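Long-range contacts in inactive glucansucrase (Lactobacillus reuteri, PDB 5JBD), which is an inactive member of glycoside hydrolase family 70, a large multidomain protein built around a barrel of eight parallel strands and carrying a bound calcium ion: residues 462-467 against 655-660; 472-477 against 659-664. All blocks are in the same frame, centred on the assembly; numbering follows the deposited sequence.

Interaction 1 (462-467 against 655-660); sequences QVYYGD and DFSLFQ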
loop_
_atom_site.group_PDB
_atom_site.type_symbol
_atom_site.label_atom_id
_atom_site.label_comp_id
_atom_site.label_asym_id
_atom_site.label_seq_id
_atom_site.Cartn_x
_atom_site.Cartn_y
_atom_site.Cartn_z
ATOM N N GLN A 462 -15.964 -8.306 -4.006
ATOM C CA GLN A 462 -14.636 -8.388 -4.580
ATOM C C GLN A 462 -14.007 -9.742 -4.234
ATOM O O GLN A 462 -13.832 -10.047 -3.060
ATOM C CB GLN A 462 -13.781 -7.223 -4.074
ATOM C CG GLN A 462 -12.280 -7.263 -4.381
ATOM C CD GLN A 462 -11.432 -7.543 -3.135
ATOM O OE1 GLN A 462 -11.373 -6.716 -2.231
ATOM N NE2 GLN A 462 -10.780 -8.704 -3.089
ATOM N N VAL A 463 -13.676 -10.520 -5.270
ATOM C CA VAL A 463 -13.002 -11.819 -5.143
ATOM C C VAL A 463 -11.473 -11.601 -5.173
ATOM O O VAL A 463 -10.989 -10.670 -5.843
ATOM C CB VAL A 463 -13.446 -12.767 -6.278
ATOM C CG1 VAL A 463 -12.701 -14.096 -6.205
ATOM C CG2 VAL A 463 -14.953 -12.987 -6.244
ATOM N N TYR A 464 -10.724 -12.428 -4.437
ATOM C CA TYR A 464 -9.250 -12.308 -4.325
ATOM C C TYR A 464 -8.528 -13.352 -5.171
ATOM O O TYR A 464 -8.811 -14.553 -5.046
ATOM C CB TYR A 464 -8.818 -12.483 -2.877
ATOM C CG TYR A 464 -7.319 -12.362 -2.601
ATOM C CD1 TYR A 464 -6.585 -11.262 -3.041
ATOM C CD2 TYR A 464 -6.645 -13.346 -1.872
ATOM C CE1 TYR A 464 -5.226 -11.148 -2.765
ATOM C CE2 TYR A 464 -5.292 -13.241 -1.581
ATOM C CZ TYR A 464 -4.580 -12.146 -2.040
ATOM O OH TYR A 464 -3.237 -12.043 -1.743
ATOM N N TYR A 465 -7.582 -12.891 -5.999
ATOM C CA TYR A 465 -6.717 -13.766 -6.803
ATOM C C TYR A 465 -6.187 -14.979 -6.034
ATOM O O TYR A 465 -6.256 -16.112 -6.535
ATOM C CB TYR A 465 -5.521 -12.984 -7.369
ATOM C CG TYR A 465 -4.401 -13.863 -7.920
ATOM C CD1 TYR A 465 -4.611 -14.667 -9.042
ATOM C CD2 TYR A 465 -3.129 -13.886 -7.320
ATOM C CE1 TYR A 465 -3.604 -15.479 -9.554
ATOM C CE2 TYR A 465 -2.110 -14.688 -7.832
ATOM C CZ TYR A 465 -2.352 -15.479 -8.948
ATOM O OH TYR A 465 -1.365 -16.278 -9.481
ATOM N N GLY A 466 -5.657 -14.736 -4.836
ATOM C CA GLY A 466 -5.085 -15.807 -4.004
ATOM C C GLY A 466 -6.048 -16.831 -3.391
ATOM O O GLY A 466 -5.599 -17.799 -2.759
ATOM N N ASP A 467 -7.360 -16.605 -3.519
ATOM C CA ASP A 467 -8.362 -17.588 -3.125
ATOM C C ASP A 467 -8.740 -18.500 -4.291
ATOM O O ASP A 467 -9.274 -19.593 -4.066
ATOM C CB ASP A 467 -9.610 -16.898 -2.542
ATOM C CG ASP A 467 -9.342 -16.242 -1.186
ATOM O OD1 ASP A 467 -8.452 -16.726 -0.455
ATOM O OD2 ASP A 467 -10.030 -15.244 -0.846
ATOM N N ASP A 655 -6.616 -8.684 -8.886
ATOM C CA ASP A 655 -5.813 -9.523 -9.802
ATOM C C ASP A 655 -4.417 -9.921 -9.318
ATOM O O ASP A 655 -3.678 -10.563 -10.062
ATOM C CB ASP A 655 -5.729 -8.862 -11.189
ATOM C CG ASP A 655 -4.551 -7.920 -11.354
ATOM O OD1 ASP A 655 -4.004 -7.388 -10.356
ATOM O OD2 ASP A 655 -4.173 -7.707 -12.534
ATOM N N PHE A 656 -4.037 -9.532 -8.105
ATOM C CA PHE A 656 -2.660 -9.727 -7.660
ATOM C C PHE A 656 -2.547 -10.102 -6.196
ATOM O O PHE A 656 -3.514 -9.976 -5.420
ATOM C CB PHE A 656 -1.839 -8.459 -7.912
ATOM C CG PHE A 656 -2.129 -7.320 -6.964
ATOM C CD1 PHE A 656 -3.250 -6.523 -7.134
ATOM C CD2 PHE A 656 -1.254 -7.022 -5.919
ATOM C CE1 PHE A 656 -3.514 -5.464 -6.269
ATOM C CE2 PHE A 656 -1.513 -5.971 -5.050
ATOM C CZ PHE A 656 -2.644 -5.183 -5.231
ATOM N N SER A 657 -1.336 -10.539 -5.844
ATOM C CA SER A 657 -0.905 -10.745 -4.462
ATOM C C SER A 657 0.432 -10.030 -4.274
ATOM O O SER A 657 1.227 -9.944 -5.214
ATOM C CB SER A 657 -0.715 -12.253 -4.186
ATOM O OG SER A 657 0.024 -12.483 -2.979
ATOM N N LEU A 658 0.711 -9.573 -3.057
ATOM C CA LEU A 658 2.043 -9.074 -2.722
ATOM C C LEU A 658 3.133 -10.151 -2.896
ATOM O O LEU A 658 4.288 -9.820 -3.181
ATOM C CB LEU A 658 2.084 -8.563 -1.271
ATOM C CG LEU A 658 1.144 -7.427 -0.875
ATOM C CD1 LEU A 658 1.353 -7.040 0.584
ATOM C CD2 LEU A 658 1.364 -6.204 -1.750
ATOM N N PHE A 659 2.763 -11.417 -2.732
ATOM C CA PHE A 659 3.703 -12.550 -2.759
ATOM C C PHE A 659 3.774 -13.231 -4.118
ATOM O O PHE A 659 4.327 -14.326 -4.258
ATOM C CB PHE A 659 3.302 -13.557 -1.686
ATOM C CG PHE A 659 3.233 -12.955 -0.319
ATOM C CD1 PHE A 659 4.383 -12.800 0.445
ATOM C CD2 PHE A 659 2.014 -12.513 0.200
ATOM C CE1 PHE A 659 4.329 -12.230 1.706
ATOM C CE2 PHE A 659 1.950 -11.942 1.465
ATOM C CZ PHE A 659 3.108 -11.801 2.221
ATOM N N GLN A 660 3.226 -12.562 -5.123
ATOM C CA GLN A 660 3.328 -12.988 -6.496
ATOM C C GLN A 660 4.819 -12.967 -6.855
ATOM O O GLN A 660 5.509 -12.009 -6.523
ATOM C CB GLN A 660 2.524 -12.022 -7.368
ATOM C CG GLN A 660 2.220 -12.508 -8.764
ATOM C CD GLN A 660 1.429 -11.488 -9.557
ATOM O OE1 GLN A 660 0.535 -10.807 -9.030
ATOM N NE2 GLN A 660 1.745 -11.384 -10.835
HETATM O O HOH W 1 -0.866 -10.535 -0.739
#
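Tyr464 and Tyr465 bring two aromatic rings against the chain from Asp655 to Ser657. The Tyr464 ring carries Gly466 N over one face, 3.4 Å above its plane and displaced toward the rim, while Phe656 O approaches obliquely and comes within 3.4 Å of Tyr464 CE1. At the end of the same ring Tyr464 OH lies 3.5 Å from Ser657 CB. The Tyr465 ring also meets its neighbours obliquely: Tyr465 CB packs 3.8 Å from Asp655 C, and Tyr465 CD2 lies 4.0 Å from Phe656 C. CG of Tyr465 stands anti to the backbone N (chi1 166°), beside its own carbonyl carbon; the ring beyond packs by the 655-657 backbone and stacks on Tyr475. Both segments lie where neighbouring parallel strands of the TIM-type barrel, 460-464 and 652-654, run out at their C-terminal ends. The first chain turns into the short helix 465-468 and the second passes into a loop. Beyond the last strand pairing, in which Tyr465 still bonds Glu654, side chains of one segment pack on the backbone of the other, and no direct hydrogen bond joins the two segments. A water bridges them instead: it donates to Tyr464 OH at 3.0 Å and accepts from Leu658 N at 3.0 Å. Glu471 draws the same polar ends together, its OE2 hydrogen-bonded to both Tyr464 OH and Ser657 OG. Ser657 OG also accepts from Phe659 N at 2.9 Å with an N-H...O angle of 155°, forming an ST turn within the type I turn from Ser657 to Gln660. Phe656 O, by contrast, is buried against the Tyr464 ring with no hydrogen-bonding partner in the model. Phe656 points away from the 462-467 segment, and its side chain touches Ala692 and Tyr707.

Interaction 2 (472-477 against 659-664); sequences TAQYMQ and FQPEPT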
loop_
_atom_site.group_PDB
_atom_site.type_symbol
_atom_site.label_atom_id
_atom_site.label_comp_id
_atom_site.label_asym_id
_atom_site.label_seq_id
_atom_site.Cartn_x
_atom_site.Cartn_y
_atom_site.Cartn_z
ATOM N N THR A 472 1.839 -17.728 -4.638
ATOM C CA THR A 472 3.310 -17.672 -4.769
ATOM C C THR A 472 3.853 -18.431 -5.983
ATOM O O THR A 472 5.034 -18.290 -6.288
ATOM C CB THR A 472 4.034 -18.202 -3.519
ATOM O OG1 THR A 472 3.722 -19.580 -3.346
ATOM C CG2 THR A 472 3.614 -17.423 -2.276
ATOM N N ALA A 473 3.030 -19.232 -6.670
ATOM C CA ALA A 473 3.471 -19.881 -7.901
ATOM C C ALA A 473 3.429 -18.873 -9.053
ATOM O O ALA A 473 2.981 -17.736 -8.890
ATOM C CB ALA A 473 2.611 -21.096 -8.221
ATOM N N GLN A 474 3.914 -19.288 -10.219
ATOM C CA GLN A 474 3.790 -18.462 -11.418
ATOM C C GLN A 474 2.304 -18.175 -11.713
ATOM O O GLN A 474 1.407 -18.941 -11.312
ATOM C CB GLN A 474 4.492 -19.120 -12.613
ATOM C CG GLN A 474 6.010 -19.112 -12.500
ATOM C CD GLN A 474 6.599 -17.724 -12.578
ATOM O OE1 GLN A 474 6.381 -17.003 -13.549
ATOM N NE2 GLN A 474 7.370 -17.343 -11.565
ATOM N N TYR A 475 2.049 -17.042 -12.358
ATOM C CA TYR A 475 0.699 -16.468 -12.382
ATOM C C TYR A 475 -0.338 -17.399 -13.001
ATOM O O TYR A 475 -0.213 -17.806 -14.157
ATOM C CB TYR A 475 0.690 -15.096 -13.091
ATOM C CG TYR A 475 -0.575 -14.294 -12.819
ATOM C CD1 TYR A 475 -0.750 -13.610 -11.607
ATOM C CD2 TYR A 475 -1.593 -14.236 -13.752
ATOM C CE1 TYR A 475 -1.904 -12.880 -11.348
ATOM C CE2 TYR A 475 -2.759 -13.514 -13.510
ATOM C CZ TYR A 475 -2.925 -12.841 -12.309
ATOM O OH TYR A 475 -4.099 -12.127 -12.098
ATOM N N MET A 476 -1.356 -17.746 -12.212
ATOM C CA MET A 476 -2.433 -18.659 -12.612
ATOM C C MET A 476 -2.000 -20.097 -12.983
ATOM O O MET A 476 -2.813 -20.845 -13.518
ATOM C CB MET A 476 -3.312 -18.051 -13.735
ATOM C CG MET A 476 -4.143 -16.846 -13.295
ATOM S SD MET A 476 -5.020 -16.012 -14.631
ATOM C CE MET A 476 -6.322 -17.186 -15.029
ATOM N N GLN A 477 -0.773 -20.509 -12.645
ATOM C CA GLN A 477 -0.313 -21.895 -12.929
ATOM C C GLN A 477 -0.923 -22.975 -12.025
ATOM O O GLN A 477 -1.048 -24.114 -12.464
ATOM C CB GLN A 477 1.217 -22.026 -12.838
ATOM C CG GLN A 477 2.020 -21.189 -13.825
ATOM C CD GLN A 477 1.455 -21.147 -15.232
ATOM O OE1 GLN A 477 1.538 -22.121 -15.986
ATOM N NE2 GLN A 477 0.875 -20.000 -15.594
ATOM N N PHE A 659 2.763 -11.417 -2.732
ATOM C CA PHE A 659 3.703 -12.550 -2.759
ATOM C C PHE A 659 3.774 -13.231 -4.118
ATOM O O PHE A 659 4.327 -14.326 -4.258
ATOM C CB PHE A 659 3.302 -13.557 -1.686
ATOM C CG PHE A 659 3.233 -12.955 -0.319
ATOM C CD1 PHE A 659 4.383 -12.800 0.445
ATOM C CD2 PHE A 659 2.014 -12.513 0.200
ATOM C CE1 PHE A 659 4.329 -12.230 1.706
ATOM C CE2 PHE A 659 1.950 -11.942 1.465
ATOM C CZ PHE A 659 3.108 -11.801 2.221
ATOM N N GLN A 660 3.226 -12.562 -5.123
ATOM C CA GLN A 660 3.328 -12.988 -6.496
ATOM C C GLN A 660 4.819 -12.967 -6.855
ATOM O O GLN A 660 5.509 -12.009 -6.523
ATOM C CB GLN A 660 2.524 -12.022 -7.368
ATOM C CG GLN A 660 2.220 -12.508 -8.764
ATOM C CD GLN A 660 1.429 -11.488 -9.557
ATOM O OE1 GLN A 660 0.535 -10.807 -9.030
ATOM N NE2 GLN A 660 1.745 -11.384 -10.835
ATOM N N PRO A 661 5.324 -14.036 -7.480
ATOM C CA PRO A 661 6.756 -14.085 -7.806
ATOM C C PRO A 661 7.120 -13.249 -9.039
ATOM O O PRO A 661 6.248 -12.913 -9.840
ATOM C CB PRO A 661 6.979 -15.565 -8.113
ATOM C CG PRO A 661 5.701 -15.992 -8.742
ATOM C CD PRO A 661 4.620 -15.237 -7.968
ATOM N N GLU A 662 8.407 -12.940 -9.190
ATOM C CA GLU A 662 8.905 -12.371 -10.440
ATOM C C GLU A 662 8.705 -13.430 -11.534
ATOM O O GLU A 662 8.886 -14.622 -11.274
ATOM C CB GLU A 662 10.377 -11.975 -10.307
ATOM C CG GLU A 662 10.631 -10.806 -9.359
ATOM C CD GLU A 662 10.141 -9.450 -9.880
ATOM O OE1 GLU A 662 9.901 -9.292 -11.100
ATOM O OE2 GLU A 662 10.021 -8.512 -9.061
ATOM N N PRO A 663 8.264 -13.018 -12.740
ATOM C CA PRO A 663 7.968 -14.002 -13.786
ATOM C C PRO A 663 9.238 -14.646 -14.346
ATOM O O PRO A 663 10.259 -13.975 -14.518
ATOM C CB PRO A 663 7.268 -13.180 -14.866
ATOM C CG PRO A 663 7.834 -11.818 -14.704
ATOM C CD PRO A 663 8.095 -11.638 -13.232
ATOM N N THR A 664 9.157 -15.932 -14.645
ATOM C CA THR A 664 10.308 -16.701 -15.139
ATOM C C THR A 664 10.473 -16.635 -16.664
ATOM O O THR A 664 11.475 -17.116 -17.196
ATOM C CB THR A 664 10.195 -18.172 -14.692
ATOM O OG1 THR A 664 8.866 -18.659 -14.937
ATOM C CG2 THR A 664 10.507 -18.287 -13.205
#
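Gln474 NE2 donates to Glu662 O at 3.1 Å, nearly straight at 170°, with the acceptor in the plane of the Gln474 amide. The other end of that amide is held too: Thr664 N donates to Gln474 OE1 at 3.2 Å from above the carbonyl plane. One side chain thus grips the 662-664 backbone at two points, which fixes the amide's rotation. Its chain is bent at chi2 (-67°), bringing CD round toward Thr664, whose OG1 is bonded to Asn668. Beside this clamp, Pro661 pushes its ring against the backbone of the opposing loop, with Pro661 CD 3.1 Å from Ala473 O, and Gln474 NE2 lies 3.5 Å from Pro661 CG. Thr472 closes the other end of the contact by a CA-H...O approach, Thr472 CA to Phe659 O at 3.5 Å, while Thr472 CG2 packs 3.9 Å from Phe659 CB. Deeper in, the extended Gln660 side chain lays its amide by the Tyr475 ring, NE2 3.4 Å from Tyr475 CD1, the two planes inclined by 40°. This is loop-on-loop packing at the protein surface, between the loops that follow helix 465-468 and strand 652-654. Thr472 OG1 bonds Tyr431 of helix 420-434, and Tyr475 and Gln660 rest on helix 670-676.

How the interactions relate
From the N terminus, the chain leaves strand 460-464, enters helix 465-468 and continues through the 472-477 loop to helix 483-496. It then supplies most of the strands of the eight-stranded antiparallel sheet before returning to the barrel along strand 652-654. Interaction 1 closes this excursion at the two strand ends, and interaction 2 closes a second loop, shifted a few residues on at both ends, since 472-477 follows 462-467 and 659-664 overlaps 655-660 at Phe659 and Gln660. With the chain order the same on both sides, the two loops cross rather than nest. Asp655 O to Tyr475 OH and Tyr465 OH to Met476 N, both probable hydrogen bonds, stitch them into one patch.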